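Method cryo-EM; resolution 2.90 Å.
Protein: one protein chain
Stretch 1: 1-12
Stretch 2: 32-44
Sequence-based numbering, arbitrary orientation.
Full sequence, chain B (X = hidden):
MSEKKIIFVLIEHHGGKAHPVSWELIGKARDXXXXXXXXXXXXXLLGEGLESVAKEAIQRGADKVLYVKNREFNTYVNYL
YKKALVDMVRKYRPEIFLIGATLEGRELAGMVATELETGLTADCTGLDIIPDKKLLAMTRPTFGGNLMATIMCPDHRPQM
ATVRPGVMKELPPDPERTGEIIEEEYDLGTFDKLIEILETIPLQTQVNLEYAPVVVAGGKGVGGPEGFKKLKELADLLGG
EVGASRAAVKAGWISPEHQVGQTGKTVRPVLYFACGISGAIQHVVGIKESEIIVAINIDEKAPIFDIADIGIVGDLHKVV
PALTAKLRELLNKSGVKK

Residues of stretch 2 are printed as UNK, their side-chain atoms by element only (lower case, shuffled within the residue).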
# COMPACT_ATOMS: atom_id res chain seq x y z
N MET B 1 9.35 -54.41 -15.74
CA MET B 1 8.32 -53.89 -14.85
C MET B 1 8.94 -53.39 -13.55
O MET B 1 9.08 -52.18 -13.34
CB MET B 1 7.27 -54.96 -14.56
CG MET B 1 6.08 -54.47 -13.76
SD MET B 1 4.89 -55.78 -13.40
CE MET B 1 4.19 -56.06 -15.03
N SER B 2 9.30 -54.32 -12.68
CA SER B 2 9.95 -54.00 -11.42
C SER B 2 11.46 -53.88 -11.54
O SER B 2 12.06 -53.00 -10.92
CB SER B 2 9.63 -55.06 -10.36
OG SER B 2 10.36 -54.82 -9.17
N GLU B 3 12.09 -54.73 -12.34
CA GLU B 3 13.53 -54.67 -12.56
C GLU B 3 13.92 -53.65 -13.62
O GLU B 3 15.09 -53.61 -14.02
CB GLU B 3 14.06 -56.06 -12.92
CG GLU B 3 13.43 -56.70 -14.15
CD GLU B 3 14.21 -56.44 -15.42
OE1 GLU B 3 15.42 -56.16 -15.32
OE2 GLU B 3 13.61 -56.50 -16.51
N LYS B 4 12.97 -52.84 -14.11
CA LYS B 4 13.32 -51.67 -14.91
C LYS B 4 13.49 -50.43 -14.05
O LYS B 4 14.13 -49.46 -14.49
CB LYS B 4 12.27 -51.45 -16.00
CG LYS B 4 12.31 -52.46 -17.14
CD LYS B 4 13.56 -52.30 -17.99
CE LYS B 4 13.38 -52.90 -19.37
NZ LYS B 4 14.54 -53.74 -19.76
N LYS B 5 12.92 -50.42 -12.85
CA LYS B 5 13.25 -49.42 -11.83
C LYS B 5 14.41 -49.96 -10.99
O LYS B 5 14.24 -50.57 -9.93
CB LYS B 5 12.04 -49.08 -10.97
CG LYS B 5 10.98 -48.28 -11.72
CD LYS B 5 9.83 -47.91 -10.81
CE LYS B 5 8.75 -47.17 -11.58
NZ LYS B 5 9.21 -45.83 -12.04
N ILE B 6 15.60 -49.72 -11.50
CA ILE B 6 16.82 -50.39 -11.07
C ILE B 6 17.87 -49.31 -10.84
O ILE B 6 18.50 -48.81 -11.77
CB ILE B 6 17.23 -51.44 -12.12
CG1 ILE B 6 18.60 -52.06 -11.87
CG2 ILE B 6 17.00 -50.97 -13.57
CD1 ILE B 6 18.86 -53.17 -12.84
N ILE B 7 18.06 -48.91 -9.58
CA ILE B 7 18.85 -47.71 -9.34
C ILE B 7 20.32 -48.08 -9.20
O ILE B 7 20.67 -49.08 -8.56
CB ILE B 7 18.31 -46.92 -8.14
CG1 ILE B 7 18.37 -47.71 -6.83
CG2 ILE B 7 16.85 -46.56 -8.39
CD1 ILE B 7 17.82 -46.94 -5.65
N PHE B 8 21.19 -47.31 -9.85
CA PHE B 8 22.61 -47.62 -9.91
C PHE B 8 23.39 -46.77 -8.92
O PHE B 8 22.99 -45.65 -8.60
CB PHE B 8 23.17 -47.37 -11.31
CG PHE B 8 22.95 -48.50 -12.28
CD1 PHE B 8 22.15 -49.58 -11.96
CD2 PHE B 8 23.56 -48.47 -13.52
CE1 PHE B 8 21.96 -50.60 -12.87
CE2 PHE B 8 23.38 -49.49 -14.43
CZ PHE B 8 22.58 -50.56 -14.10
N VAL B 9 24.50 -47.32 -8.44
CA VAL B 9 25.47 -46.59 -7.63
C VAL B 9 26.85 -47.00 -8.11
O VAL B 9 27.17 -48.19 -8.12
CB VAL B 9 25.32 -46.88 -6.12
CG1 VAL B 9 26.55 -46.41 -5.36
CG2 VAL B 9 24.08 -46.22 -5.54
N LEU B 10 27.66 -46.04 -8.53
CA LEU B 10 29.01 -46.33 -8.97
C LEU B 10 29.94 -46.41 -7.77
O LEU B 10 29.82 -45.63 -6.82
CB LEU B 10 29.51 -45.26 -9.95
CG LEU B 10 30.61 -45.63 -10.95
CD1 LEU B 10 30.43 -44.78 -12.18
CD2 LEU B 10 32.01 -45.43 -10.39
N ILE B 11 30.85 -47.38 -7.80
CA ILE B 11 31.83 -47.58 -6.74
C ILE B 11 33.17 -47.03 -7.21
O ILE B 11 33.74 -47.54 -8.18
CB ILE B 11 31.95 -49.06 -6.33
CG1 ILE B 11 30.67 -49.54 -5.62
CG2 ILE B 11 33.14 -49.26 -5.40
CD1 ILE B 11 29.67 -50.23 -6.51
N GLU B 12 33.65 -45.99 -6.54
CA GLU B 12 34.93 -45.38 -6.85
C GLU B 12 36.01 -46.12 -6.05
O GLU B 12 36.07 -45.98 -4.83
CB GLU B 12 34.92 -43.90 -6.49
CG GLU B 12 33.96 -43.04 -7.31
CD GLU B 12 34.42 -42.82 -8.74
OE1 GLU B 12 33.58 -42.44 -9.57
OE2 GLU B 12 35.63 -42.98 -9.02
N UNK B 32 16.37 -44.42 -0.83
CA UNK B 32 15.67 -44.07 -2.06
C UNK B 32 14.81 -45.23 -2.55
O UNK B 32 13.69 -45.01 -3.03
c UNK B 32 18.45 -42.13 -3.98
c UNK B 32 17.45 -42.38 -2.87
c UNK B 32 16.51 -41.20 -2.72
c UNK B 32 16.66 -43.66 -3.14
N UNK B 33 15.31 -46.46 -2.43
CA UNK B 33 14.54 -47.63 -2.84
C UNK B 33 13.43 -47.97 -1.85
O UNK B 33 12.48 -48.67 -2.23
c UNK B 33 15.45 -48.84 -3.01
N UNK B 34 13.51 -47.49 -0.61
CA UNK B 34 12.42 -47.69 0.34
C UNK B 34 11.23 -46.81 0.02
O UNK B 34 10.10 -47.15 0.40
o UNK B 34 13.19 -46.04 1.95
c UNK B 34 12.90 -47.42 1.76
N UNK B 35 11.44 -45.69 -0.67
CA UNK B 35 10.36 -44.82 -1.10
C UNK B 35 10.07 -44.92 -2.59
O UNK B 35 9.08 -44.36 -3.06
c UNK B 35 11.78 -41.26 2.15
c UNK B 35 10.67 -43.37 -0.73
c UNK B 35 10.70 -41.90 1.31
c UNK B 35 11.17 -43.21 0.69
n UNK B 35 11.38 -39.92 2.65
N UNK B 36 10.92 -45.61 -3.35
CA UNK B 36 10.64 -45.93 -4.74
C UNK B 36 9.90 -47.26 -4.79
O UNK B 36 10.28 -48.20 -4.09
c UNK B 36 11.94 -46.02 -5.55
c UNK B 36 11.85 -45.77 -7.06
c UNK B 36 13.21 -45.96 -7.71
c UNK B 36 11.35 -44.37 -7.29
N UNK B 37 8.86 -47.34 -5.60
CA UNK B 37 8.06 -48.55 -5.68
C UNK B 37 8.76 -49.57 -6.58
O UNK B 37 9.10 -49.25 -7.73
o UNK B 37 4.03 -49.60 -7.87
c UNK B 37 5.79 -49.52 -6.29
c UNK B 37 4.37 -49.23 -6.73
o UNK B 37 3.60 -48.65 -5.95
c UNK B 37 6.66 -48.26 -6.21
N UNK B 38 9.00 -50.76 -6.03
CA UNK B 38 9.49 -51.94 -6.76
C UNK B 38 10.88 -51.70 -7.35
O UNK B 38 11.09 -51.75 -8.56
o UNK B 38 7.09 -53.30 -6.15
c UNK B 38 7.43 -53.31 -7.33
n UNK B 38 6.88 -54.13 -8.23
c UNK B 38 8.49 -52.36 -7.84
N UNK B 39 11.83 -51.43 -6.46
CA UNK B 39 13.17 -51.03 -6.88
C UNK B 39 14.23 -51.81 -6.12
O UNK B 39 13.96 -52.43 -5.08
o UNK B 39 13.06 -49.16 -5.36
c UNK B 39 13.39 -49.53 -6.68
N UNK B 40 15.45 -51.78 -6.65
CA UNK B 40 16.59 -52.49 -6.08
C UNK B 40 17.86 -51.67 -6.31
O UNK B 40 18.01 -51.02 -7.34
c UNK B 40 16.74 -53.88 -6.70
o UNK B 40 16.21 -55.75 -9.66
c UNK B 40 16.97 -55.18 -8.86
c UNK B 40 16.53 -53.89 -8.21
o UNK B 40 18.09 -55.64 -8.56
N UNK B 41 18.77 -51.74 -5.35
CA UNK B 41 19.99 -50.93 -5.37
C UNK B 41 21.11 -51.78 -5.98
O UNK B 41 21.64 -52.68 -5.33
c UNK B 41 21.69 -49.68 -4.01
c UNK B 41 20.37 -50.44 -3.97
c UNK B 41 19.26 -49.60 -3.40
N UNK B 42 21.47 -51.48 -7.22
CA UNK B 42 22.61 -52.14 -7.83
C UNK B 42 23.91 -51.47 -7.40
O UNK B 42 23.92 -50.50 -6.64
c UNK B 42 23.14 -54.70 -13.17
c UNK B 42 20.72 -53.95 -9.38
c UNK B 42 22.21 -55.74 -13.27
n UNK B 42 20.36 -55.00 -10.18
c UNK B 42 22.49 -52.12 -9.35
c UNK B 42 21.22 -55.06 -11.25
c UNK B 42 21.24 -55.93 -12.33
c UNK B 42 21.80 -53.30 -9.91
c UNK B 42 22.13 -53.99 -11.12
c UNK B 42 23.11 -53.82 -12.10
N UNK B 43 25.02 -52.01 -7.88
CA UNK B 43 26.31 -51.36 -7.74
C UNK B 43 27.18 -51.65 -8.94
O UNK B 43 27.43 -52.82 -9.25
N UNK B 44 27.65 -50.62 -9.62
CA UNK B 44 28.49 -50.79 -10.80
C UNK B 44 29.94 -50.63 -10.38
O UNK B 44 30.30 -49.65 -9.73
c UNK B 44 28.12 -49.78 -11.90
c UNK B 44 26.62 -49.69 -12.03
c UNK B 44 28.74 -50.20 -13.22

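Position 32 lies in a helix that begins earlier in the chain and carries four carbons forked at the second; its CB sits 4.3 Å from I7 CD1. This is leucine, L32. Position 33 has a single carbon, its CB 4.0 Å from I7 CD1, hence alanine, A33. Position 34, one carbon then one oxygen, touches nothing on stretch 1: serine, S34. Position 35, four carbons in a row ending in nitrogen, is also out of reach: lysine, K35.

Position 36 again has four carbons forked at the second and points toward stretch 1, where one branch tip meets I7 CG2. It is leucine, L36, with CD2 3.8 Å from I7 CG2. Position 37 has three carbons, the third bearing two oxygens, and extends into solvent, while its backbone O lies 3.4 Å from K5 CD; it is glutamate, E37. Position 38 has two carbons, the second carrying one oxygen and one nitrogen, with CB 3.4 Å from S2 OG; these atoms make it asparagine, N38. Its phi and psi of 63° and 61° are left-handed, a conformation asparagine tolerates well. N38 O accepts a weak bond from S2 OG at 3.2 Å.

Position 39 has one carbon then one oxygen, and its CA makes a CA-H...O contact with K5 O at 3.3 Å. It is serine, S39; its OG bonds back to L36 O at 3.2 Å. Position 40 has three carbons, the third with two oxygens, one of them near E3 CB: glutamate, E40. Position 41, one carbon carrying two more, packs against I7 and is valine, V41, its CG2 3.8 Å from I7 CD1.

Position 42 shows fused five- and six-membered rings with eight carbons and one nitrogen, lying under I6 CD1 and nearly parallel to the F8 ring but slid aside. It is tryptophan, W42: I6 CD1 is 3.4 Å from W42 CE2, over the five-membered ring, and W42 NE1 donates to E40 OE2 at 2.9 Å. Position 43 has no side chain: glycine, G43. An ideal CB here would come within 3.1 Å of I11 CD1, a tight fit. Position 44 has one carbon carrying two, one of them over a face of the F8 ring. It is valine, V44, with CG2 3.6 Å from F8 CD2.

The rule is a parallel backbone ladder with sorted side chains. Bonds from I7 N to E40 O, W42 N to I7 O, V44 N to V9 O and I11 N to V44 O set the register. I7 and V41 share one sheet face, where L32, A33 and L36 add apolar contacts to I7.

Stretch 2 32-44: LASKLENSEVWGV
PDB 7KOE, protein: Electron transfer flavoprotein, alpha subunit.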